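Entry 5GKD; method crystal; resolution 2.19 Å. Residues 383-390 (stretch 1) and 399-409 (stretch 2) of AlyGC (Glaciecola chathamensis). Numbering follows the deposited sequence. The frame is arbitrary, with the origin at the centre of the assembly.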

# COMPACT_ATOMS: atom_id res chain seq x y z
N PHE A 383 -5.77 -14.78 53.76
CA PHE A 383 -7.09 -14.37 53.31
C PHE A 383 -8.12 -14.90 54.30
O PHE A 383 -8.13 -16.08 54.62
CB PHE A 383 -7.39 -14.87 51.90
CG PHE A 383 -6.58 -14.19 50.82
CD1 PHE A 383 -5.27 -14.58 50.55
CD2 PHE A 383 -7.13 -13.19 50.05
CE1 PHE A 383 -4.54 -13.97 49.55
CE2 PHE A 383 -6.40 -12.57 49.04
CZ PHE A 383 -5.11 -12.96 48.79
N GLU A 384 -8.97 -14.02 54.81
CA GLU A 384 -10.08 -14.46 55.63
C GLU A 384 -11.38 -14.13 54.91
O GLU A 384 -11.44 -13.22 54.07
CB GLU A 384 -10.08 -13.79 57.01
CG GLU A 384 -9.74 -12.29 56.96
CD GLU A 384 -9.42 -11.70 58.30
OE1 GLU A 384 -10.22 -11.80 59.23
OE2 GLU A 384 -8.30 -11.22 58.40
N GLN A 385 -12.40 -14.89 55.24
CA GLN A 385 -13.68 -14.76 54.57
C GLN A 385 -14.73 -14.24 55.54
O GLN A 385 -14.71 -14.57 56.73
CB GLN A 385 -14.11 -16.10 54.00
CG GLN A 385 -13.18 -16.61 52.94
CD GLN A 385 -13.69 -17.89 52.34
OE1 GLN A 385 -13.33 -18.98 52.78
NE2 GLN A 385 -14.55 -17.77 51.35
N ALA A 386 -15.64 -13.44 55.01
CA ALA A 386 -16.69 -12.87 55.85
C ALA A 386 -17.92 -12.59 55.01
O ALA A 386 -17.86 -12.52 53.78
CB ALA A 386 -16.23 -11.58 56.54
N ASP A 387 -19.04 -12.44 55.70
CA ASP A 387 -20.27 -11.98 55.08
C ASP A 387 -20.13 -10.49 54.79
O ASP A 387 -20.19 -9.67 55.70
CB ASP A 387 -21.46 -12.27 56.00
CG ASP A 387 -22.78 -12.03 55.32
OD1 ASP A 387 -22.79 -11.49 54.20
OD2 ASP A 387 -23.82 -12.39 55.91
N ILE A 388 -19.92 -10.14 53.53
CA ILE A 388 -19.69 -8.76 53.12
C ILE A 388 -20.83 -8.34 52.22
O ILE A 388 -21.16 -9.05 51.27
CB ILE A 388 -18.35 -8.59 52.39
CG1 ILE A 388 -17.18 -9.07 53.24
CG2 ILE A 388 -18.14 -7.13 51.98
CD1 ILE A 388 -15.88 -9.11 52.46
N THR A 389 -21.43 -7.18 52.49
CA THR A 389 -22.33 -6.59 51.51
C THR A 389 -21.87 -5.16 51.24
O THR A 389 -21.64 -4.37 52.16
CB THR A 389 -23.80 -6.67 51.95
OG1 THR A 389 -24.26 -5.39 52.39
CG2 THR A 389 -24.00 -7.69 53.07
N MET A 390 -21.65 -4.86 49.97
CA MET A 390 -21.09 -3.58 49.56
C MET A 390 -22.22 -2.59 49.31
O MET A 390 -23.28 -2.95 48.81
CB MET A 390 -20.25 -3.75 48.30
CG MET A 390 -19.13 -4.75 48.46
SD MET A 390 -17.87 -4.15 49.58
CE MET A 390 -16.83 -3.26 48.45
N TYR A 399 -18.26 0.33 49.36
CA TYR A 399 -17.64 0.02 50.63
C TYR A 399 -18.43 -1.05 51.37
O TYR A 399 -19.66 -1.12 51.24
CB TYR A 399 -17.55 1.27 51.52
CG TYR A 399 -16.62 2.32 50.98
CD1 TYR A 399 -17.07 3.28 50.08
CD2 TYR A 399 -15.29 2.36 51.37
CE1 TYR A 399 -16.22 4.25 49.58
CE2 TYR A 399 -14.44 3.31 50.87
CZ TYR A 399 -14.90 4.26 49.98
OH TYR A 399 -14.03 5.20 49.50
N PRO A 400 -17.77 -1.90 52.15
CA PRO A 400 -18.49 -2.79 53.06
C PRO A 400 -19.45 -2.00 53.95
O PRO A 400 -19.12 -0.91 54.42
CB PRO A 400 -17.38 -3.43 53.90
CG PRO A 400 -16.12 -3.25 53.11
CD PRO A 400 -16.31 -1.96 52.36
N GLU A 401 -20.64 -2.55 54.16
CA GLU A 401 -21.58 -1.96 55.11
C GLU A 401 -20.97 -1.87 56.50
O GLU A 401 -21.19 -0.89 57.21
CB GLU A 401 -22.88 -2.77 55.17
CG GLU A 401 -23.63 -2.84 53.87
CD GLU A 401 -25.10 -3.07 54.02
OE1 GLU A 401 -25.52 -3.83 54.92
OE2 GLU A 401 -25.86 -2.52 53.19
N ALA A 402 -20.22 -2.88 56.90
CA ALA A 402 -19.69 -2.95 58.25
C ALA A 402 -18.51 -2.00 58.40
O ALA A 402 -17.54 -2.09 57.64
CB ALA A 402 -19.25 -4.37 58.59
N LYS A 403 -18.57 -1.11 59.39
CA LYS A 403 -17.45 -0.22 59.67
C LYS A 403 -16.18 -1.01 59.99
O LYS A 403 -15.08 -0.59 59.60
CB LYS A 403 -17.79 0.74 60.81
CG LYS A 403 -16.91 1.99 60.85
CD LYS A 403 -17.47 3.08 59.93
CE LYS A 403 -16.47 4.18 59.60
NZ LYS A 403 -15.69 4.74 60.75
N THR A 404 -16.30 -2.14 60.69
CA THR A 404 -15.10 -2.91 61.01
C THR A 404 -14.45 -3.49 59.77
O THR A 404 -13.24 -3.74 59.77
CB THR A 404 -15.42 -4.04 62.00
OG1 THR A 404 -16.44 -4.88 61.46
CG2 THR A 404 -15.88 -3.48 63.32
N GLN A 405 -15.22 -3.74 58.70
CA GLN A 405 -14.63 -4.25 57.47
C GLN A 405 -14.03 -3.14 56.60
O GLN A 405 -13.37 -3.45 55.59
CB GLN A 405 -15.67 -5.04 56.67
CG GLN A 405 -16.04 -6.38 57.30
CD GLN A 405 -17.24 -7.04 56.64
OE1 GLN A 405 -18.01 -6.42 55.90
NE2 GLN A 405 -17.41 -8.32 56.91
N GLN A 406 -14.21 -1.87 56.96
CA GLN A 406 -13.65 -0.76 56.21
C GLN A 406 -12.17 -0.55 56.48
O GLN A 406 -11.56 0.30 55.83
CB GLN A 406 -14.41 0.53 56.51
CG GLN A 406 -15.75 0.58 55.82
CD GLN A 406 -16.54 1.80 56.23
OE1 GLN A 406 -16.02 2.69 56.89
NE2 GLN A 406 -17.80 1.84 55.85
N LYS A 407 -11.57 -1.30 57.41
CA LYS A 407 -10.12 -1.31 57.56
C LYS A 407 -9.45 -2.15 56.48
O LYS A 407 -8.22 -2.25 56.45
CB LYS A 407 -9.73 -1.82 58.94
CG LYS A 407 -9.90 -3.32 59.15
CD LYS A 407 -9.61 -3.70 60.61
CE LYS A 407 -8.97 -5.08 60.72
NZ LYS A 407 -8.58 -5.38 62.14
N TYR A 408 -10.24 -2.77 55.62
CA TYR A 408 -9.75 -3.49 54.47
C TYR A 408 -10.10 -2.70 53.22
O TYR A 408 -11.20 -2.15 53.10
CB TYR A 408 -10.35 -4.89 54.37
CG TYR A 408 -10.12 -5.74 55.61
CD1 TYR A 408 -11.03 -5.73 56.66
CD2 TYR A 408 -9.02 -6.57 55.71
CE1 TYR A 408 -10.84 -6.52 57.78
CE2 TYR A 408 -8.81 -7.36 56.82
CZ TYR A 408 -9.73 -7.33 57.86
OH TYR A 408 -9.52 -8.11 58.97
N GLY A 409 -9.17 -2.68 52.29
CA GLY A 409 -9.41 -1.99 51.05
C GLY A 409 -9.24 -0.49 51.21
O GLY A 409 -8.52 0.00 52.07
O HOH W 1 -20.47 -5.44 55.13

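Two segments of a chain need not run side by side for their whole length to be joined; a short strand pairing at one end, supplemented by a few side chains reaching across a widening gap, can suffice. Residues 383-390 and 399-409 of AlyGC illustrate the principle. The backbones meet at Met 390 and Pro 400, which form an antiparallel, non-hydrogen-bonded bridge pair with their CA atoms 4.4 Å apart. From there they separate, and Glu 384 CA lies 11.0 Å from Tyr 408 CA. The first stretch is a strand from Phe 383 to Ala 386 and extended thereafter, whereas the second leaves its strand after Pro 400 and turns through residues 403-406, whose backbone angles are helical without the regular bonding of a helix.

Beside the bridge, the backbone supplies the best-formed direct link: Glu 401 N donates to Thr 389 O over 2.9 Å. Proline has no amide hydrogen to give, but the non-hydrogen-bonded position of Pro 400 asks for none across this pair, and the bond falls to the next residue along. On the other flank of the bridge, Met 390 CA approaches Tyr 399 O at 3.3 Å in a CA-H...O contact, typical of closely packed antiparallel strands.

Where the backbones part, Gln 405 fills the space. Its CA-to-CB bond points toward the first stretch, and an m, t side chain carries the amide group to the opposing backbone, where Gln 405 NE2 donates a weak hydrogen bond to Asp 387 O at 3.3 Å. Gln 405 NE2 also packs against Ala 386 CB at 3.5 Å; the small methyl group, also directed toward the other stretch, meets the amide without extending far into the gap. The amide's other end is used as well. Gln 405 OE1 accepts a hydrogen bond from water 1, with the water oxygen 2.8 Å away, and that water accepts from Ala 402 N at 3.1 Å and, weakly, from Thr 389 N at 3.3 Å. A glutamine suits this place because one amide both donates and accepts, joining the stretches directly and through solvent.

Apolar packing is modest and gathers around the proline. Ile 388 CG2 lies 4.2 Å from Pro 400 CB, and Met 390 SD is 3.9 Å from Pro 400 CD. The methionine leaves its backbone sideways, yet its m, m, m conformation brings the end of the side chain nearer the second stretch, an adjustment that a flexible, unbranched chain makes readily.

Thr 389 and Glu 401 also touch through their side chains, with Thr 389 OG1 3.0 Å from Glu 401 CD, but poor angles rule out a hydrogen bond to either carboxylate oxygen. At the wide end, the CA-to-CB bonds of Glu 384 and Tyr 408 both point toward the opposite stretch, and their long side chains bring Glu 384 OE2 to 3.4 Å from Tyr 408 OH. Altogether 422 Å² is buried, counting both sides, with Gln 405 and Met 390 covered most.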